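11S globulin (Wrightia tinctoria, PDB 5WXU) binds the plant hormone auxin (indole-3-acetic acid), sequestering it, and probably serves as a seed storage protein. Local coordinates at the interface of chains A and B. Coordinates in Å, arbitrary orientation; residue numbers count along the deposited sequence, not the author numbering. Chains: chain A/B, 11S globulin.

Contact 1: the interface of chains A and B. Residues chain A 44, 77-78, 353, 390; chain B 27, 191-193.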
loop_
_atom_site.group_PDB
_atom_site.type_symbol
_atom_site.label_atom_id
_atom_site.label_comp_id
_atom_site.label_asym_id
_atom_site.label_seq_id
_atom_site.Cartn_x
_atom_site.Cartn_y
_atom_site.Cartn_z
ATOM N N CYS A 44 -12.143 19.779 -22.743
ATOM C CA CYS A 44 -10.748 20.092 -22.832
ATOM C C CYS A 44 -10.204 20.099 -24.256
ATOM O O CYS A 44 -8.981 20.166 -24.461
ATOM C CB CYS A 44 -9.953 19.114 -22.015
ATOM S SG CYS A 44 -9.949 19.474 -20.240
ATOM N N CYS A 77 -11.660 23.315 -18.003
ATOM C CA CYS A 77 -11.020 22.118 -18.437
ATOM C C CYS A 77 -10.066 21.594 -17.388
ATOM O O CYS A 77 -9.934 20.411 -17.195
ATOM C CB CYS A 77 -10.218 22.398 -19.721
ATOM S SG CYS A 77 -8.921 21.303 -20.151
ATOM N N ALA A 78 -9.323 22.479 -16.777
ATOM C CA ALA A 78 -8.328 22.080 -15.786
ATOM C C ALA A 78 -8.941 21.676 -14.419
ATOM O O ALA A 78 -8.273 21.070 -13.573
ATOM C CB ALA A 78 -7.343 23.226 -15.557
ATOM N N HIS A 353 -2.732 18.483 -15.742
ATOM C CA HIS A 353 -2.770 19.899 -16.191
ATOM C C HIS A 353 -1.817 20.766 -15.395
ATOM O O HIS A 353 -1.547 20.504 -14.259
ATOM C CB HIS A 353 -4.100 20.480 -16.075
ATOM C CG HIS A 353 -5.154 19.625 -16.647
ATOM N ND1 HIS A 353 -5.140 19.218 -17.962
ATOM C CD2 HIS A 353 -6.258 19.098 -16.088
ATOM C CE1 HIS A 353 -6.210 18.463 -18.186
ATOM N NE2 HIS A 353 -6.913 18.395 -17.072
ATOM N N GLN A 390 -3.090 18.859 -20.066
ATOM C CA GLN A 390 -2.436 17.579 -20.278
ATOM C C GLN A 390 -2.141 17.334 -21.752
ATOM O O GLN A 390 -3.088 17.432 -22.574
ATOM C CB GLN A 390 -3.371 16.482 -19.797
ATOM C CG GLN A 390 -2.761 15.075 -19.915
ATOM C CD GLN A 390 -3.702 13.982 -19.390
ATOM O OE1 GLN A 390 -4.827 14.231 -18.914
ATOM N NE2 GLN A 390 -3.237 12.772 -19.483
ATOM N N SER B 27 -11.144 17.826 -17.304
ATOM C CA SER B 27 -10.631 17.539 -15.917
ATOM C C SER B 27 -10.799 16.064 -15.592
ATOM O O SER B 27 -11.367 15.320 -16.394
ATOM C CB SER B 27 -11.345 18.417 -14.865
ATOM O OG SER B 27 -12.665 17.946 -14.645
ATOM N N ASN B 191 -6.594 9.841 -17.960
ATOM C CA ASN B 191 -7.044 10.841 -18.910
ATOM C C ASN B 191 -7.766 11.944 -18.199
ATOM O O ASN B 191 -8.936 11.771 -17.815
ATOM C CB ASN B 191 -7.959 10.194 -19.915
ATOM C CG ASN B 191 -8.606 11.179 -20.848
ATOM O OD1 ASN B 191 -8.117 12.325 -21.044
ATOM N ND2 ASN B 191 -9.762 10.758 -21.389
ATOM N N GLN B 192 -7.114 13.083 -18.018
ATOM C CA GLN B 192 -7.737 14.210 -17.338
ATOM C C GLN B 192 -8.360 15.229 -18.275
ATOM O O GLN B 192 -8.732 16.335 -17.838
ATOM C CB GLN B 192 -6.752 14.946 -16.406
ATOM C CG GLN B 192 -6.164 14.088 -15.313
ATOM C CD GLN B 192 -5.426 14.868 -14.234
ATOM O OE1 GLN B 192 -5.662 16.067 -14.033
ATOM N NE2 GLN B 192 -4.619 14.163 -13.458
ATOM N N LEU B 193 -8.377 14.911 -19.556
ATOM C CA LEU B 193 -8.855 15.869 -20.561
ATOM C C LEU B 193 -10.390 15.762 -20.651
ATOM O O LEU B 193 -11.061 16.437 -19.915
ATOM C CB LEU B 193 -8.154 15.731 -21.880
ATOM C CG LEU B 193 -6.681 16.119 -21.848
ATOM C CD1 LEU B 193 -5.918 15.545 -23.019
ATOM C CD2 LEU B 193 -6.556 17.656 -21.861
#
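A:Gln390 and A:His353 reach across an interface between subunits of the 11S globulin hexamer and hold the backbone of B:Gln192 at both its N-H and its carbonyl. The backbone N of B:Gln192 donates to OE1, the side-chain carbonyl oxygen of A:Gln390, at 2.7 Å, meeting a lone pair in the carbonyl plane. An extended side chain, with CG anti to the backbone N (chi1 -178°), brings that oxygen to the B loop. NE2 of A:His353 gives a bent bond (137° at H) to O of B:Gln192 at 2.9 Å; the oxygen lies in the ring plane, but the nitrogen stands above the carbonyl plane. Behind it, the backbone N of A:Gln390 donates to ND1 of the same ring at 3.0 Å, which fixes the ring's rotation and turns NE2 toward chain B. Another bond across runs from N of B:Ser27 to O of A:Cys77 at 2.9 Å.

Apolar packing centres on B:Leu193. Its CD2 lies 3.7 Å from CB of A:Cys44 and also touches the A:His353 ring edge at CE1, while CG rests on CB of A:Gln390.

The A:Cys44-A:Cys77 disulfide stiffens the A side. On the B side, the backbone N of B:Leu193 donates a hydrogen bond to OD1, the side-chain carbonyl oxygen of B:Asn191. In the fold, A:Cys77 belongs to helix 73-78, A:His353 just precedes strand 354-359, A:Gln390 follows strand 385-388, and the B residues come from loops.

Contact 2: the interface of chains A and B. Residues chain A 427-431, 449; chain B 146, 148-149, 151, 169, 267.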
loop_
_atom_site.group_PDB
_atom_site.type_symbol
_atom_site.label_atom_id
_atom_site.label_comp_id
_atom_site.label_asym_id
_atom_site.label_seq_id
_atom_site.Cartn_x
_atom_site.Cartn_y
_atom_site.Cartn_z
ATOM N N ARG A 427 16.350 11.522 -28.238
ATOM C CA ARG A 427 17.426 10.582 -27.915
ATOM C C ARG A 427 16.943 9.138 -27.759
ATOM O O ARG A 427 17.554 8.200 -28.244
ATOM C CB ARG A 427 18.170 11.020 -26.652
ATOM C CG ARG A 427 19.058 12.218 -26.891
ATOM C CD ARG A 427 19.435 12.821 -25.550
ATOM N NE ARG A 427 20.483 13.840 -25.682
ATOM C CZ ARG A 427 21.788 13.641 -25.504
ATOM N NH1 ARG A 427 22.298 12.447 -25.220
ATOM N NH2 ARG A 427 22.619 14.677 -25.631
ATOM N N ALA A 428 15.814 8.967 -27.087
ATOM C CA ALA A 428 15.327 7.640 -26.753
ATOM C C ALA A 428 14.883 6.725 -27.924
ATOM O O ALA A 428 14.745 5.514 -27.781
ATOM C CB ALA A 428 14.220 7.765 -25.702
ATOM N N VAL A 429 14.632 7.340 -29.062
ATOM C CA VAL A 429 14.109 6.753 -30.240
ATOM C C VAL A 429 15.309 6.562 -31.141
ATOM O O VAL A 429 16.192 7.409 -31.176
ATOM C CB VAL A 429 13.039 7.664 -30.844
ATOM C CG1 VAL A 429 12.589 7.183 -32.197
ATOM C CG2 VAL A 429 11.813 7.640 -29.958
ATOM N N PRO A 430 15.423 5.382 -31.777
ATOM C CA PRO A 430 16.516 5.194 -32.740
ATOM C C PRO A 430 16.666 6.243 -33.826
ATOM O O PRO A 430 15.709 6.728 -34.417
ATOM C CB PRO A 430 16.172 3.859 -33.402
ATOM C CG PRO A 430 15.354 3.102 -32.320
ATOM C CD PRO A 430 14.518 4.208 -31.707
ATOM N N LEU A 431 17.899 6.637 -34.062
ATOM C CA LEU A 431 18.191 7.610 -35.145
ATOM C C LEU A 431 17.460 7.328 -36.434
ATOM O O LEU A 431 16.963 8.257 -37.084
ATOM C CB LEU A 431 19.664 7.579 -35.471
ATOM C CG LEU A 431 20.714 8.582 -35.066
ATOM C CD1 LEU A 431 21.643 8.632 -36.300
ATOM C CD2 LEU A 431 20.248 9.979 -34.730
ATOM N N LYS A 449 19.505 14.948 -32.103
ATOM C CA LYS A 449 19.683 14.290 -30.797
ATOM C C LYS A 449 20.565 15.030 -29.840
ATOM O O LYS A 449 20.240 15.074 -28.627
ATOM C CB LYS A 449 20.208 12.861 -30.891
ATOM C CG LYS A 449 19.168 11.859 -31.350
ATOM C CD LYS A 449 19.610 10.443 -31.030
ATOM C CE LYS A 449 18.514 9.471 -31.392
ATOM N NZ LYS A 449 18.806 8.127 -30.880
ATOM N N ASP B 146 24.820 4.515 -32.373
ATOM C CA ASP B 146 23.581 5.187 -31.832
ATOM C C ASP B 146 23.327 4.627 -30.435
ATOM O O ASP B 146 23.921 3.627 -30.043
ATOM C CB ASP B 146 22.365 4.824 -32.687
ATOM C CG ASP B 146 21.107 5.674 -32.381
ATOM O OD1 ASP B 146 21.237 6.755 -31.735
ATOM O OD2 ASP B 146 20.037 5.267 -32.857
ATOM N N HIS B 148 19.828 4.224 -27.901
ATOM C CA HIS B 148 18.420 4.488 -27.732
ATOM C C HIS B 148 17.841 3.661 -26.568
ATOM O O HIS B 148 18.549 2.840 -26.024
ATOM C CB HIS B 148 17.625 4.327 -29.065
ATOM C CG HIS B 148 17.792 3.017 -29.753
ATOM N ND1 HIS B 148 17.232 1.857 -29.272
ATOM C CD2 HIS B 148 18.446 2.685 -30.901
ATOM C CE1 HIS B 148 17.551 0.853 -30.088
ATOM N NE2 HIS B 148 18.271 1.332 -31.090
ATOM N N GLN B 149 16.571 3.842 -26.229
ATOM C CA GLN B 149 16.015 2.964 -25.201
ATOM C C GLN B 149 15.737 1.578 -25.771
ATOM O O GLN B 149 15.594 1.411 -26.998
ATOM C CB GLN B 149 14.777 3.601 -24.566
ATOM C CG GLN B 149 15.143 4.791 -23.660
ATOM C CD GLN B 149 13.961 5.430 -22.963
ATOM O OE1 GLN B 149 12.859 4.937 -23.015
ATOM N NE2 GLN B 149 14.218 6.509 -22.250
ATOM N N VAL B 151 14.147 -1.657 -27.155
ATOM C CA VAL B 151 13.082 -1.923 -28.073
ATOM C C VAL B 151 12.533 -3.305 -27.760
ATOM O O VAL B 151 13.221 -4.115 -27.111
ATOM C CB VAL B 151 13.528 -1.663 -29.533
ATOM C CG1 VAL B 151 13.835 -0.143 -29.646
ATOM C CG2 VAL B 151 14.724 -2.516 -29.971
ATOM N N TRP B 169 6.035 3.611 -30.864
ATOM C CA TRP B 169 6.161 3.487 -32.323
ATOM C C TRP B 169 6.303 2.059 -32.646
ATOM O O TRP B 169 6.580 1.250 -31.779
ATOM C CB TRP B 169 7.356 4.288 -32.882
ATOM C CG TRP B 169 8.710 3.930 -32.322
ATOM C CD1 TRP B 169 9.333 4.509 -31.210
ATOM C CD2 TRP B 169 9.623 2.919 -32.760
ATOM N NE1 TRP B 169 10.526 3.918 -30.935
ATOM C CE2 TRP B 169 10.756 2.947 -31.876
ATOM C CE3 TRP B 169 9.617 1.975 -33.811
ATOM C CZ2 TRP B 169 11.803 2.071 -31.971
ATOM C CZ3 TRP B 169 10.703 1.177 -33.929
ATOM C CH2 TRP B 169 11.785 1.218 -33.077
ATOM N N LEU B 267 18.654 -0.292 -36.415
ATOM C CA LEU B 267 18.618 0.090 -34.977
ATOM C C LEU B 267 19.587 -0.760 -34.201
ATOM O O LEU B 267 20.218 -1.678 -34.769
ATOM C CB LEU B 267 17.189 0.041 -34.443
ATOM C CG LEU B 267 16.304 -1.147 -34.811
ATOM C CD1 LEU B 267 16.769 -2.357 -34.056
ATOM C CD2 LEU B 267 14.868 -0.875 -34.426
HETATM O O HOH W 1 12.446 3.960 -28.745
#
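A:Pro430 packs against B:His148 and B:Trp169 at this subunit interface of an 11S globulin, a hexameric seed protein of the cupin family. CG of the proline sits over the centre of the imidazole face, 3.5 Å from the centroid, in a CH-pi contact. Its CD meets CZ2 of the indole tip to tip at 3.5 Å, and CB approaches CB of B:Leu267.

Polar bonds flank the proline. O of A:Ala428 accepts N-H of B:Gln149 at 2.9 Å in a nearly straight bond (164° at H), and also pairs with water 1, which lies at the indole edge, 2.9 Å from NE1 of B:Trp169. Beyond the proline, the carboxylate of B:Asp146 is held at both oxygens. OD2 takes the backbone N-H of A:Leu431 at 2.8 Å on its syn side but tilted out of the carboxylate plane, whereas OD1 uses its syn lone pair toward NZ of A:Lys449, a salt bridge of 2.9 Å.

One shell out, the extended A:Lys449 chain brings its amine nitrogen NZ to the backbone O of A:Arg427 and, at 2.7 Å, to the backbone O of A:Val429, tying helix 442-450 to the end of helix 425-428. A methionine in place of A:Lys449 would probably leave the B:Asp146 carboxylate without its countercharge and these two carbonyls without their shared donor. Within chain B, ND1 of B:His148 donates to the backbone O of B:Gln149 at 2.8 Å, almost in the ring plane, and fixes the rotation of the imidazole under the proline. A:Arg427, which binds indole-3-acetate in this protein though no ligand is bound to it in this chain, directs its side chain away from this contact.

About 30 Å separates the C-alpha centres of contact 1 and contact 2, which share no residue and belong to one interface between two copies of the same subunit. Chain A contributes the disulfide joining the A:Cys44 loop to helix 73-78, with the loops of A:His353 and A:Gln390, to contact 1, and its later helices 425-428, 431-438 and 442-450 to contact 2. Chain B supplies loops to the first and mainly strands to the second. The interface is not an exact two-fold, and in both patches the two chains present different residues. Two separated anchor points would be expected to limit rocking between subunits, in keeping with the hexamer this protein forms.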